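Local coordinates for hypothetical protein PurS (Thermus thermophilus, PDB 2DGB), which is of unknown function but belongs to the PurS family of small alpha/beta proteins and forms a two-chain assembly, at residues P2-K13 with M72-L83. Sequence-based numbering, arbitrary orientation.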
ATOM      1  N   PRO A   2     -12.169 -18.144  12.074  1.00 18.02           N
ATOM      2  CA  PRO A   2     -12.123 -18.276  10.599  1.00 17.79           C
ATOM      3  C   PRO A   2     -10.896 -17.570  10.021  1.00 16.65           C
ATOM      4  O   PRO A   2     -10.008 -17.167  10.763  1.00 16.42           O
ATOM      5  CB  PRO A   2     -13.413 -17.672  10.060  1.00 17.71           C
ATOM      6  CG  PRO A   2     -13.771 -16.695  11.162  1.00 19.63           C
ATOM      7  CD  PRO A   2     -13.371 -17.392  12.472  1.00 18.78           C
ATOM      8  N   ARG A   3     -10.849 -17.432   8.699  1.00 16.50           N
ATOM      9  CA  ARG A   3      -9.719 -16.783   8.037  1.00 18.10           C
ATOM     10  C   ARG A   3     -10.053 -15.365   7.572  1.00 18.69           C
ATOM     11  O   ARG A   3     -11.185 -15.084   7.178  1.00 18.43           O
ATOM     12  CB  ARG A   3      -9.260 -17.610   6.833  1.00 18.60           C
ATOM     13  CG  ARG A   3      -8.558 -18.912   7.168  1.00 19.50           C
ATOM     14  CD  ARG A   3      -7.835 -19.413   5.926  1.00 24.27           C
ATOM     15  NE  ARG A   3      -8.710 -19.279   4.776  1.00 22.69           N
ATOM     16  CZ  ARG A   3      -8.308 -19.046   3.535  1.00 22.90           C
ATOM     17  NH1 ARG A   3      -7.020 -18.921   3.254  1.00 20.49           N
ATOM     18  NH2 ARG A   3      -9.212 -18.907   2.578  1.00 21.36           N
ATOM     19  N   TYR A   4      -9.052 -14.485   7.599  1.00 15.35           N
ATOM     20  CA  TYR A   4      -9.228 -13.087   7.201  1.00 18.11           C
ATOM     21  C   TYR A   4      -8.047 -12.563   6.386  1.00 17.37           C
ATOM     22  O   TYR A   4      -6.946 -13.104   6.441  1.00 18.15           O
ATOM     23  CB  TYR A   4      -9.367 -12.202   8.448  1.00 14.72           C
ATOM     24  CG  TYR A   4     -10.472 -12.623   9.391  1.00 17.47           C
ATOM     25  CD1 TYR A   4     -11.737 -12.051   9.313  1.00 17.56           C
ATOM     26  CD2 TYR A   4     -10.259 -13.628  10.336  1.00 17.24           C
ATOM     27  CE1 TYR A   4     -12.773 -12.470  10.151  1.00 17.44           C
ATOM     28  CE2 TYR A   4     -11.282 -14.057  11.172  1.00 16.93           C
ATOM     29  CZ  TYR A   4     -12.536 -13.476  11.074  1.00 18.13           C
ATOM     30  OH  TYR A   4     -13.558 -13.923  11.881  1.00 16.44           O
ATOM     31  N   GLN A   5      -8.282 -11.503   5.628  1.00 17.29           N
ATOM     32  CA  GLN A   5      -7.210 -10.893   4.867  1.00 18.43           C
ATOM     33  C   GLN A   5      -7.226  -9.416   5.211  1.00 18.22           C
ATOM     34  O   GLN A   5      -8.241  -8.738   5.059  1.00 17.07           O
ATOM     35  CB  GLN A   5      -7.389 -11.069   3.358  1.00 20.29           C
ATOM     36  CG  GLN A   5      -6.206 -10.490   2.575  1.00 20.27           C
ATOM     37  CD  GLN A   5      -6.436 -10.468   1.079  1.00 23.85           C
ATOM     38  OE1 GLN A   5      -6.783 -11.480   0.477  1.00 25.36           O
ATOM     39  NE2 GLN A   5      -6.232  -9.307   0.468  1.00 25.36           N
ATOM     40  N   ALA A   6      -6.095  -8.930   5.698  1.00 18.42           N
ATOM     41  CA  ALA A   6      -5.966  -7.534   6.076  1.00 17.96           C
ATOM     42  C   ALA A   6      -5.063  -6.821   5.087  1.00 17.07           C
ATOM     43  O   ALA A   6      -4.039  -7.366   4.665  1.00 16.96           O
ATOM     44  CB  ALA A   6      -5.385  -7.431   7.483  1.00 16.97           C
ATOM     45  N   THR A   7      -5.467  -5.618   4.694  1.00 14.71           N
ATOM     46  CA  THR A   7      -4.672  -4.802   3.787  1.00 16.07           C
ATOM     47  C   THR A   7      -4.057  -3.708   4.658  1.00 16.97           C
ATOM     48  O   THR A   7      -4.731  -2.744   5.037  1.00 17.96           O
ATOM     49  CB  THR A   7      -5.533  -4.151   2.692  1.00 13.10           C
ATOM     50  OG1 THR A   7      -6.170  -5.172   1.915  1.00 15.63           O
ATOM     51  CG2 THR A   7      -4.656  -3.306   1.763  1.00 14.20           C
ATOM     52  N   LEU A   8      -2.783  -3.881   4.987  1.00 16.45           N
ATOM     53  CA  LEU A   8      -2.064  -2.935   5.831  1.00 16.06           C
ATOM     54  C   LEU A   8      -1.099  -2.054   5.061  1.00 16.30           C
ATOM     55  O   LEU A   8      -0.238  -2.545   4.328  1.00 16.65           O
ATOM     56  CB  LEU A   8      -1.274  -3.678   6.911  1.00 17.27           C
ATOM     57  CG  LEU A   8      -1.982  -4.139   8.185  1.00 19.33           C
ATOM     58  CD1 LEU A   8      -1.198  -5.279   8.812  1.00 19.69           C
ATOM     59  CD2 LEU A   8      -2.112  -2.976   9.158  1.00 18.38           C
ATOM     60  N   LEU A   9      -1.238  -0.749   5.242  1.00 15.72           N
ATOM     61  CA  LEU A   9      -0.347   0.196   4.594  1.00 16.37           C
ATOM     62  C   LEU A   9       0.666   0.637   5.650  1.00 17.51           C
ATOM     63  O   LEU A   9       0.293   0.944   6.781  1.00 16.87           O
ATOM     64  CB  LEU A   9      -1.126   1.412   4.094  1.00 16.23           C
ATOM     65  CG  LEU A   9      -2.260   1.156   3.103  1.00 17.36           C
ATOM     66  CD1 LEU A   9      -2.865   2.488   2.692  1.00 15.92           C
ATOM     67  CD2 LEU A   9      -1.731   0.408   1.880  1.00 15.65           C
ATOM     68  N   ILE A  10       1.945   0.639   5.289  1.00 15.02           N
ATOM     69  CA  ILE A  10       2.989   1.077   6.208  1.00 14.93           C
ATOM     70  C   ILE A  10       3.740   2.173   5.470  1.00 15.04           C
ATOM     71  O   ILE A  10       4.452   1.922   4.494  1.00 12.26           O
ATOM     72  CB  ILE A  10       3.930  -0.093   6.597  1.00 15.76           C
ATOM     73  CG1 ILE A  10       3.126  -1.159   7.365  1.00 15.76           C
ATOM     74  CG2 ILE A  10       5.067   0.417   7.458  1.00 15.11           C
ATOM     75  CD1 ILE A  10       3.926  -2.397   7.763  1.00 16.66           C
ATOM     76  N   GLU A  11       3.554   3.404   5.926  1.00 14.49           N
ATOM     77  CA  GLU A  11       4.178   4.530   5.263  1.00 15.11           C
ATOM     78  C   GLU A  11       5.020   5.353   6.227  1.00 15.50           C
ATOM     79  O   GLU A  11       4.894   5.234   7.446  1.00 14.33           O
ATOM     80  CB  GLU A  11       3.088   5.401   4.626  1.00 15.82           C
ATOM     81  CG  GLU A  11       1.971   4.582   3.965  1.00 17.26           C
ATOM     82  CD  GLU A  11       0.929   5.437   3.255  1.00 18.55           C
ATOM     83  OE1 GLU A  11       0.617   6.541   3.741  1.00 15.26           O
ATOM     84  OE2 GLU A  11       0.412   4.993   2.209  1.00 19.78           O
ATOM     85  N   LEU A  12       5.879   6.184   5.654  1.00 15.41           N
ATOM     86  CA  LEU A  12       6.763   7.053   6.417  1.00 17.24           C
ATOM     87  C   LEU A  12       5.972   8.206   7.016  1.00 17.19           C
ATOM     88  O   LEU A  12       5.054   8.717   6.383  1.00 16.25           O
ATOM     89  CB  LEU A  12       7.834   7.626   5.492  1.00 18.47           C
ATOM     90  CG  LEU A  12       8.665   6.595   4.730  1.00 20.02           C
ATOM     91  CD1 LEU A  12       9.520   7.291   3.691  1.00 19.36           C
ATOM     92  CD2 LEU A  12       9.516   5.819   5.711  1.00 18.65           C
ATOM     93  N   LYS A  13       6.322   8.619   8.228  1.00 18.71           N
ATOM     94  CA  LYS A  13       5.634   9.745   8.844  1.00 20.56           C
ATOM     95  C   LYS A  13       6.017  10.984   8.045  1.00 22.53           C
ATOM     96  O   LYS A  13       7.091  11.027   7.433  1.00 19.19           O
ATOM     97  CB  LYS A  13       6.066   9.917  10.300  1.00 22.19           C
ATOM     98  CG  LYS A  13       5.519   8.854  11.238  1.00 23.86           C
ATOM     99  CD  LYS A  13       5.856   9.161  12.694  1.00 25.52           C
ATOM    100  CE  LYS A  13       5.343   8.069  13.625  1.00 26.31           C
ATOM    101  NZ  LYS A  13       5.686   8.343  15.050  1.00 33.05           N
HETATM  102  N   MSE A  72       9.508   6.258  12.937  1.00 23.25           N
HETATM  103  CA  MSE A  72       9.533   6.773  11.576  1.00 23.96           C
HETATM  104  C   MSE A  72       8.420   6.398  10.618  1.00 22.02           C
HETATM  105  O   MSE A  72       8.355   6.939   9.520  1.00 22.27           O
HETATM  106  CB  MSE A  72      10.861   6.411  10.937  1.00 26.50           C
HETATM  107  CG  MSE A  72      12.030   7.117  11.571  1.00 35.97           C
HETATM  108 SE   MSE A  72      13.650   6.492  10.779  1.00 49.01          SE
HETATM  109  CE  MSE A  72      13.336   7.075   8.961  1.00 41.75           C
ATOM    110  N   GLU A  73       7.557   5.477  11.019  1.00 19.13           N
ATOM    111  CA  GLU A  73       6.462   5.058  10.162  1.00 18.84           C
ATOM    112  C   GLU A  73       5.148   5.036  10.921  1.00 18.80           C
ATOM    113  O   GLU A  73       5.116   5.116  12.147  1.00 16.90           O
ATOM    114  CB  GLU A  73       6.714   3.651   9.615  1.00 19.03           C
ATOM    115  CG  GLU A  73       7.969   3.488   8.790  1.00 18.65           C
ATOM    116  CD  GLU A  73       8.167   2.058   8.345  1.00 17.13           C
ATOM    117  OE1 GLU A  73       8.160   1.160   9.210  1.00 15.73           O
ATOM    118  OE2 GLU A  73       8.323   1.828   7.136  1.00 15.31           O
ATOM    119  N   VAL A  74       4.068   4.921  10.162  1.00 18.25           N
ATOM    120  CA  VAL A  74       2.725   4.831  10.705  1.00 18.49           C
ATOM    121  C   VAL A  74       2.050   3.749   9.873  1.00 20.13           C
ATOM    122  O   VAL A  74       2.364   3.584   8.690  1.00 19.04           O
ATOM    123  CB  VAL A  74       1.940   6.152  10.537  1.00 19.54           C
ATOM    124  CG1 VAL A  74       2.564   7.247  11.399  1.00 21.04           C
ATOM    125  CG2 VAL A  74       1.924   6.564   9.078  1.00 18.03           C
ATOM    126  N   TYR A  75       1.149   2.992  10.484  1.00 19.76           N
ATOM    127  CA  TYR A  75       0.452   1.952   9.743  1.00 21.70           C
ATOM    128  C   TYR A  75      -1.015   2.313   9.690  1.00 20.85           C
ATOM    129  O   TYR A  75      -1.501   3.102  10.501  1.00 18.14           O
ATOM    130  CB  TYR A  75       0.632   0.581  10.414  1.00 22.40           C
ATOM    131  CG  TYR A  75       0.012   0.464  11.793  1.00 24.30           C
ATOM    132  CD1 TYR A  75      -1.321   0.079  11.961  1.00 26.51           C
ATOM    133  CD2 TYR A  75       0.763   0.739  12.932  1.00 26.27           C
ATOM    134  CE1 TYR A  75      -1.887  -0.032  13.239  1.00 26.97           C
ATOM    135  CE2 TYR A  75       0.210   0.634  14.208  1.00 28.73           C
ATOM    136  CZ  TYR A  75      -1.107   0.247  14.358  1.00 28.94           C
ATOM    137  OH  TYR A  75      -1.623   0.125  15.635  1.00 29.95           O
ATOM    138  N   ALA A  76      -1.716   1.738   8.725  1.00 20.59           N
ATOM    139  CA  ALA A  76      -3.138   1.989   8.580  1.00 20.02           C
ATOM    140  C   ALA A  76      -3.803   0.733   8.038  1.00 20.00           C
ATOM    141  O   ALA A  76      -3.352   0.172   7.035  1.00 17.87           O
ATOM    142  CB  ALA A  76      -3.367   3.156   7.627  1.00 20.77           C
ATOM    143  N   LEU A  77      -4.856   0.279   8.712  1.00 18.38           N
ATOM    144  CA  LEU A  77      -5.581  -0.899   8.253  1.00 19.73           C
ATOM    145  C   LEU A  77      -6.538  -0.388   7.182  1.00 19.92           C
ATOM    146  O   LEU A  77      -7.614   0.125   7.492  1.00 19.57           O
ATOM    147  CB  LEU A  77      -6.358  -1.539   9.410  1.00 21.16           C
ATOM    148  CG  LEU A  77      -7.119  -2.834   9.096  1.00 22.23           C
ATOM    149  CD1 LEU A  77      -6.198  -3.836   8.394  1.00 17.96           C
ATOM    150  CD2 LEU A  77      -7.672  -3.418  10.389  1.00 20.87           C
ATOM    151  N   GLU A  78      -6.123  -0.512   5.926  1.00 17.89           N
ATOM    152  CA  GLU A  78      -6.907  -0.036   4.794  1.00 19.67           C
ATOM    153  C   GLU A  78      -8.182  -0.842   4.535  1.00 20.43           C
ATOM    154  O   GLU A  78      -9.193  -0.287   4.102  1.00 17.43           O
ATOM    155  CB  GLU A  78      -6.031  -0.029   3.544  1.00 21.07           C
ATOM    156  CG  GLU A  78      -6.685   0.545   2.302  1.00 28.14           C
ATOM    157  CD  GLU A  78      -7.053   2.009   2.454  1.00 33.66           C
ATOM    158  OE1 GLU A  78      -6.382   2.713   3.243  1.00 37.03           O
ATOM    159  OE2 GLU A  78      -8.001   2.460   1.773  1.00 35.63           O
ATOM    160  N   ALA A  79      -8.127  -2.147   4.788  1.00 19.04           N
ATOM    161  CA  ALA A  79      -9.284  -3.014   4.585  1.00 17.41           C
ATOM    162  C   ALA A  79      -9.120  -4.312   5.368  1.00 18.99           C
ATOM    163  O   ALA A  79      -8.015  -4.664   5.777  1.00 16.59           O
ATOM    164  CB  ALA A  79      -9.461  -3.321   3.102  1.00 18.25           C
ATOM    165  N   LEU A  80     -10.230  -5.015   5.572  1.00 17.48           N
ATOM    166  CA  LEU A  80     -10.227  -6.279   6.296  1.00 19.86           C
ATOM    167  C   LEU A  80     -11.465  -7.072   5.882  1.00 21.26           C
ATOM    168  O   LEU A  80     -12.594  -6.588   5.988  1.00 19.33           O
ATOM    169  CB  LEU A  80     -10.258  -6.035   7.807  1.00 19.01           C
ATOM    170  CG  LEU A  80     -10.280  -7.283   8.696  1.00 21.38           C
ATOM    171  CD1 LEU A  80      -8.937  -7.990   8.622  1.00 20.38           C
ATOM    172  CD2 LEU A  80     -10.593  -6.892  10.127  1.00 20.54           C
ATOM    173  N   LYS A  81     -11.252  -8.287   5.395  1.00 21.51           N
ATOM    174  CA  LYS A  81     -12.371  -9.110   4.970  1.00 24.01           C
ATOM    175  C   LYS A  81     -12.204 -10.554   5.385  1.00 23.39           C
ATOM    176  O   LYS A  81     -11.087 -11.060   5.488  1.00 23.18           O
ATOM    177  CB  LYS A  81     -12.538  -9.037   3.451  1.00 25.83           C
ATOM    178  CG  LYS A  81     -11.276  -9.332   2.679  1.00 29.66           C
ATOM    179  CD  LYS A  81     -11.521  -9.297   1.175  1.00 34.31           C
ATOM    180  CE  LYS A  81     -12.431 -10.438   0.737  1.00 37.26           C
ATOM    181  NZ  LYS A  81     -12.606 -10.494  -0.745  1.00 40.27           N
ATOM    182  N   GLU A  82     -13.329 -11.209   5.631  1.00 23.10           N
ATOM    183  CA  GLU A  82     -13.317 -12.603   6.013  1.00 26.17           C
ATOM    184  C   GLU A  82     -13.190 -13.402   4.723  1.00 27.06           C
ATOM    185  O   GLU A  82     -13.728 -13.011   3.686  1.00 27.53           O
ATOM    186  CB  GLU A  82     -14.617 -12.975   6.722  1.00 27.30           C
ATOM    187  CG  GLU A  82     -14.571 -14.344   7.368  1.00 31.76           C
ATOM    188  CD  GLU A  82     -15.902 -14.751   7.950  1.00 33.18           C
ATOM    189  OE1 GLU A  82     -16.561 -13.898   8.582  1.00 33.07           O
ATOM    190  OE2 GLU A  82     -16.283 -15.926   7.782  1.00 36.95           O
ATOM    191  N   LEU A  83     -12.469 -14.514   4.787  1.00 27.65           N
ATOM    192  CA  LEU A  83     -12.269 -15.352   3.618  1.00 27.97           C
ATOM    193  C   LEU A  83     -12.990 -16.678   3.822  1.00 29.35           C
ATOM    194  O   LEU A  83     -13.359 -17.026   4.945  1.00 29.76           O
ATOM    195  CB  LEU A  83     -10.774 -15.593   3.401  1.00 27.06           C
ATOM    196  CG  LEU A  83      -9.911 -14.333   3.277  1.00 27.77           C
ATOM    197  CD1 LEU A  83      -8.439 -14.717   3.213  1.00 27.61           C
ATOM    198  CD2 LEU A  83     -10.317 -13.555   2.037  1.00 28.44           C
TER
HETATM  199  O   HOH W   1     -12.400 -19.010   7.102  1.00 21.74           O
HETATM  200  O   HOH W   2     -15.909 -12.959  11.216  1.00 35.92           O
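Thr7 faces a classic beta bulge where strand 3-12 pairs antiparallel with strand 73-83: its O takes a short but bent hydrogen bond from Glu78 N at 2.8 Å, and a weak, longer one from Ala79 N. Thr7 N closes on Ala79 O in a nearly straight bond. With OG1 beside the backbone N (chi1 -61°), Thr7 turns CG2 to run next to Glu78 CB, the two side chains abreast, while OG1 is hydrogen-bonded to Glu45 on the adjoining strand. The Glu78 chain bends at chi2 (63°), bringing OE1 to 3.6 Å from Leu9 CD1; Leu9 packs on Leu9 of the second subunit. The extra residue shifts the register by one, yet Leu77 and Leu80 both stay on the face of Tyr4, Ala6 and Leu8, each sending CD1 to within 3.8 Å of Ala6 CB. Strand 3-12 is the middle of a three-stranded antiparallel sheet of order 2-1-3 in a beta-alpha-beta-alpha-beta chain, and helix 53-67 covers this face, touching Tyr4, Leu77 and Leu80. Toward the C-terminal end of strand 73-83, the extended Glu82 side chain passes the Tyr4 ring at a slant, CG 3.8 Å from CE1, with ring and carboxylate planes 59° apart. A water lying in the ring plane joins Tyr4 OH to Glu82 OE1. On the opposite face of the sheet, Leu83 CD1 lies over one face of the Arg3 guanidinium, offset toward its rim, and 3.8 Å from Gln5 CB; NH1 of this arginine forms a salt bridge with Glu36 of the second subunit. At the other end, Glu73 lays its carboxylate against Ile10 CG2, OE1 being held by Asn69 N. The extended Lys13 crosses Val74, CG pressed to 3.4 Å from CG1, and its NZ reaches Pro70 O.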